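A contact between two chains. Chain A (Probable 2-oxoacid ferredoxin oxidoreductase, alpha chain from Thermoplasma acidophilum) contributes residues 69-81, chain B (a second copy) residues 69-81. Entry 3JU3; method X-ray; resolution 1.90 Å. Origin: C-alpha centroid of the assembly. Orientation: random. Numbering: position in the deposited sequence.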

# COMPACT_ATOMS: atom_id res chain seq x y z
N ILE A 69 -17.62 14.63 -0.36
CA ILE A 69 -16.64 14.01 0.53
C ILE A 69 -15.68 13.16 -0.31
O ILE A 69 -16.08 12.12 -0.88
N ASP A 70 -14.42 13.61 -0.40
CA ASP A 70 -13.39 12.83 -1.12
C ASP A 70 -12.88 11.73 -0.21
O ASP A 70 -12.58 11.96 1.00
N VAL A 71 -12.77 10.53 -0.75
CA VAL A 71 -12.43 9.34 0.03
C VAL A 71 -11.05 8.86 -0.46
O VAL A 71 -10.91 8.41 -1.60
N GLU A 72 -10.05 8.99 0.38
CA GLU A 72 -8.68 8.63 0.03
C GLU A 72 -8.66 7.18 -0.41
O GLU A 72 -9.32 6.36 0.21
N SER A 73 -7.93 6.83 -1.47
CA SER A 73 -7.98 5.45 -1.90
C SER A 73 -6.60 4.95 -2.43
O SER A 73 -5.59 5.64 -2.29
N ASN A 74 -6.55 3.71 -2.94
CA ASN A 74 -5.29 3.16 -3.44
C ASN A 74 -5.55 2.06 -4.45
O ASN A 74 -6.70 1.64 -4.64
N TYR A 75 -4.49 1.59 -5.10
CA TYR A 75 -4.64 0.47 -6.03
C TYR A 75 -3.29 -0.21 -6.17
O TYR A 75 -2.26 0.47 -6.14
N THR A 76 -3.30 -1.54 -6.21
CA THR A 76 -2.06 -2.33 -6.49
C THR A 76 -2.35 -3.29 -7.65
O THR A 76 -3.38 -3.95 -7.65
N ALA A 77 -1.45 -3.36 -8.65
CA ALA A 77 -1.69 -4.25 -9.80
C ALA A 77 -0.43 -4.40 -10.66
O ALA A 77 0.49 -3.52 -10.65
N GLN A 78 -0.42 -5.55 -11.33
CA GLN A 78 0.42 -5.86 -12.46
C GLN A 78 -0.43 -5.42 -13.65
O GLN A 78 -1.56 -5.89 -13.80
N ALA A 79 0.08 -4.50 -14.48
CA ALA A 79 -0.63 -4.12 -15.70
C ALA A 79 -0.87 -5.29 -16.66
O ALA A 79 -1.66 -5.14 -17.59
N ALA A 80 -0.23 -6.46 -16.42
CA ALA A 80 -0.35 -7.59 -17.34
C ALA A 80 -1.77 -8.09 -17.42
O ALA A 80 -2.22 -8.53 -18.49
N GLN A 81 -2.48 -8.09 -16.30
CA GLN A 81 -3.82 -8.63 -16.28
C GLN A 81 -4.72 -7.85 -17.23
O GLN A 81 -5.40 -8.43 -18.10
N ILE B 69 8.64 -6.79 -20.09
CA ILE B 69 8.68 -7.07 -18.67
C ILE B 69 7.66 -6.16 -17.96
O ILE B 69 7.83 -4.92 -17.91
N ASP B 70 6.59 -6.77 -17.44
CA ASP B 70 5.58 -6.01 -16.67
C ASP B 70 6.09 -5.80 -15.26
O ASP B 70 6.61 -6.75 -14.60
N VAL B 71 5.96 -4.58 -14.77
CA VAL B 71 6.53 -4.19 -13.48
C VAL B 71 5.34 -3.88 -12.54
O VAL B 71 4.61 -2.92 -12.75
N GLU B 72 5.15 -4.71 -11.54
CA GLU B 72 4.03 -4.57 -10.61
C GLU B 72 4.09 -3.20 -9.98
O GLU B 72 5.18 -2.75 -9.65
N SER B 73 2.97 -2.50 -9.84
CA SER B 73 3.06 -1.16 -9.28
C SER B 73 1.87 -0.82 -8.35
O SER B 73 1.06 -1.69 -8.02
N ASN B 74 1.80 0.43 -7.87
CA ASN B 74 0.72 0.83 -6.97
C ASN B 74 0.52 2.33 -7.01
O ASN B 74 1.31 3.06 -7.62
N TYR B 75 -0.55 2.80 -6.37
CA TYR B 75 -0.76 4.25 -6.28
C TYR B 75 -1.65 4.51 -5.08
O TYR B 75 -2.53 3.71 -4.78
N THR B 76 -1.34 5.58 -4.34
CA THR B 76 -2.20 6.05 -3.22
C THR B 76 -2.52 7.53 -3.43
O THR B 76 -1.62 8.30 -3.72
N ALA B 77 -3.79 7.93 -3.29
CA ALA B 77 -4.15 9.35 -3.50
C ALA B 77 -5.58 9.64 -3.01
O ALA B 77 -6.45 8.71 -2.92
N GLN B 78 -5.74 10.92 -2.69
CA GLN B 78 -6.99 11.60 -2.52
C GLN B 78 -7.29 12.14 -3.91
O GLN B 78 -6.46 12.88 -4.45
N ALA B 79 -8.42 11.78 -4.51
CA ALA B 79 -8.81 12.35 -5.79
C ALA B 79 -8.97 13.88 -5.75
O ALA B 79 -9.06 14.49 -6.81
N ALA B 80 -8.98 14.49 -4.55
CA ALA B 80 -9.21 15.93 -4.43
C ALA B 80 -8.13 16.73 -5.12
O ALA B 80 -8.40 17.79 -5.69
N GLN B 81 -6.89 16.26 -5.03
CA GLN B 81 -5.79 17.01 -5.59
C GLN B 81 -5.97 17.17 -7.10
O GLN B 81 -5.91 18.29 -7.64

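The two copies meet across an exact two-fold axis, strand 73-77 against strand 73-77, antiparallel. Each contact made by chain B is therefore repeated from chain A.

Ile69(B) is out of reach of the other stretch. Asp70(B) points toward chain A and is buried. Its chi1 is t. Its carboxylate lies beside the backbone N atoms of Ala79(A) and Ala80(A). Ala80(A) N gives a weak hydrogen bond to Asp70(B) OD2, at 2.9 Å and with a bent angle. OD2 of Asp70(B) also lies 3.3 Å from Gln78(A) CB. A water completes the site. Water 2 donates to Asp70(B) OD1 (2.5 Å) and Val71(B) O (2.7 Å) and accepts from Ala79(A) N (2.7 Å). It thus links the Ala79(A) amide to both the side chain and the backbone of chain B. The Val71(B) side chain, chi1 t, points away.

Glu72(B) leaves sideways with chi1 and chi2 both t, an extended chain. Glu72(B) CB packs on Gln78(A) CG at 4.0 Å, and Glu72(B) OE2 comes within 3.7 Å of Thr76(A) CG2. OE1 is hydrogen-bonded elsewhere in the structure.

From Ser73(B) on, side chains alternate between the sheet faces. Ser73(B), Tyr75(B) and Ala77(B) share one face; Asn74(B) and Thr76(B) share the other. Ser73(B) is t and sits beside Ala77(A). The backbones of this pair join through Ser73(B) N to Ala77(A) O (2.8 Å) and Ala77(A) N to Ser73(B) O (3.1 Å).

Asn74(B) is p. Asn74(B) CB lies 3.8 Å from Thr76(A) OG1, but the end of the side chain leads away. Tyr75(B) faces its own copy at the axis. Two backbone hydrogen bonds hold the pair, each N to O at 2.9 Å, between Tyr75(B) and Tyr75(A). Its chi1 is t. Tyr75(B) CB lies 4.7 Å from Tyr75(A) O; the ring leads away.

Thr76(B) is m. Thr76(B) OG1 lies 3.8 Å from Asn74(A) CB, and Thr76(B) CG2 lies 3.7 Å from Glu72(A) OE2. The Ala77(B) side chain is a single methyl, on the face it shares with Ser73(A); its backbone hydrogen-bonds to Ser73(A).

Gln78(B) is m, then t at chi2. Gln78(B) CB touches Asp70(A) OD2 at 3.3 Å, and Gln78(B) CG lies 4.0 Å from Glu72(A) CB. Ala79(B) CB approaches Asp70(A) OD1 at 3.4 Å, and Ala80(B) CB approaches Asp70(A) OD2 at 3.3 Å. These small methyls lie close against the carboxylate. Water 1 accepts from Ala79(B) N and donates to Asp70(A) OD1 and Val71(A) O. Ala80(B) N gives a weak hydrogen bond to Asp70(A) OD2. Gln81(B) makes no contact with the other stretch.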

# COMPACT_ATOMS: atom_id res chain seq x y z
CB ILE A 69 -17.31 13.12 1.57
CG1 ILE A 69 -18.44 13.87 2.34
CG2 ILE A 69 -16.25 12.54 2.50
CD1 ILE A 69 -19.16 13.03 3.44
CB ASP A 70 -12.24 13.74 -1.55
CG ASP A 70 -11.16 13.01 -2.36
OD1 ASP A 70 -11.50 12.20 -3.28
OD2 ASP A 70 -9.96 13.25 -2.07
CB VAL A 71 -13.48 8.21 -0.13
CG1 VAL A 71 -13.04 6.95 0.59
CG2 VAL A 71 -14.91 8.63 0.41
CB GLU A 72 -7.79 8.80 1.26
CG GLU A 72 -6.34 8.38 0.97
CD GLU A 72 -5.40 8.44 2.17
OE1 GLU A 72 -5.74 9.05 3.19
OE2 GLU A 72 -4.30 7.86 2.08
CB SER A 73 -9.13 5.24 -2.90
OG SER A 73 -9.31 3.87 -3.26
CB ASN A 74 -4.42 2.62 -2.30
CG ASN A 74 -4.94 1.29 -1.79
OD1 ASN A 74 -6.01 1.23 -1.22
ND2 ASN A 74 -4.20 0.22 -2.06
CB TYR A 75 -5.24 0.95 -7.37
CG TYR A 75 -5.70 -0.16 -8.30
CD1 TYR A 75 -6.90 -0.87 -8.07
CD2 TYR A 75 -4.94 -0.50 -9.42
CE1 TYR A 75 -7.31 -1.91 -8.93
CE2 TYR A 75 -5.34 -1.52 -10.27
CZ TYR A 75 -6.51 -2.22 -10.02
OH TYR A 75 -6.87 -3.21 -10.92
CB THR A 76 -1.60 -3.15 -5.26
OG1 THR A 76 -1.36 -2.29 -4.15
CG2 THR A 76 -0.30 -3.89 -5.55
CB ALA A 77 -2.82 -3.75 -10.67
CB GLN A 78 0.63 -7.39 -12.50
CG GLN A 78 1.40 -7.95 -11.30
CD GLN A 78 1.34 -9.47 -11.13
OE1 GLN A 78 1.36 -10.24 -12.10
NE2 GLN A 78 1.28 -9.91 -9.88
CB ALA A 79 0.06 -2.98 -16.43
CB ALA A 80 0.60 -8.77 -16.93
CB GLN A 81 -4.40 -8.69 -14.87
CG GLN A 81 -4.40 -10.10 -14.28
CD GLN A 81 -4.79 -10.10 -12.81
OE1 GLN A 81 -4.06 -9.55 -11.97
NE2 GLN A 81 -5.93 -10.72 -12.48
CB ILE B 69 10.06 -6.79 -18.08
CG1 ILE B 69 11.17 -7.54 -18.87
CG2 ILE B 69 10.05 -7.14 -16.59
CD1 ILE B 69 12.62 -7.33 -18.32
CB ASP B 70 4.24 -6.77 -16.65
CG ASP B 70 3.13 -6.00 -15.93
OD1 ASP B 70 2.97 -4.76 -16.13
OD2 ASP B 70 2.41 -6.66 -15.13
CB VAL B 71 7.45 -2.95 -13.60
CG1 VAL B 71 7.93 -2.49 -12.24
CG2 VAL B 71 8.72 -3.22 -14.51
CB GLU B 72 4.16 -5.64 -9.52
CG GLU B 72 3.05 -5.50 -8.48
CD GLU B 72 3.15 -6.47 -7.30
OE1 GLU B 72 3.91 -7.45 -7.37
OE2 GLU B 72 2.45 -6.25 -6.30
CB SER B 73 3.28 -0.14 -10.41
OG SER B 73 3.52 1.18 -9.93
CB ASN B 74 0.98 0.39 -5.53
CG ASN B 74 2.01 1.26 -4.86
OD1 ASN B 74 3.17 1.25 -5.24
ND2 ASN B 74 1.58 2.06 -3.89
CB TYR B 75 -1.34 4.80 -7.61
CG TYR B 75 -1.34 6.30 -7.74
CD1 TYR B 75 -0.16 7.03 -8.00
CD2 TYR B 75 -2.53 7.02 -7.60
CE1 TYR B 75 -0.17 8.43 -8.10
CE2 TYR B 75 -2.55 8.40 -7.69
CZ TYR B 75 -1.37 9.10 -7.94
OH TYR B 75 -1.46 10.48 -8.05
CB THR B 76 -1.52 5.87 -1.84
OG1 THR B 76 -1.18 4.50 -1.63
CG2 THR B 76 -2.45 6.29 -0.71
CB ALA B 77 -4.05 9.74 -4.96
CB GLN B 78 -6.79 12.77 -1.52
CG GLN B 78 -6.41 12.32 -0.11
CD GLN B 78 -5.87 13.43 0.81
OE1 GLN B 78 -6.33 14.57 0.78
NE2 GLN B 78 -4.90 13.07 1.64
CB ALA B 79 -10.06 11.71 -6.36
CB ALA B 80 -9.32 16.38 -2.93
CB GLN B 81 -4.43 16.40 -5.25
CG GLN B 81 -3.69 17.16 -4.15
CD GLN B 81 -2.45 16.42 -3.67
OE1 GLN B 81 -2.56 15.33 -3.10
NE2 GLN B 81 -1.27 17.00 -3.90
O HOH W 1 -10.35 9.98 -3.78
O HOH W 2 2.38 -3.04 -14.35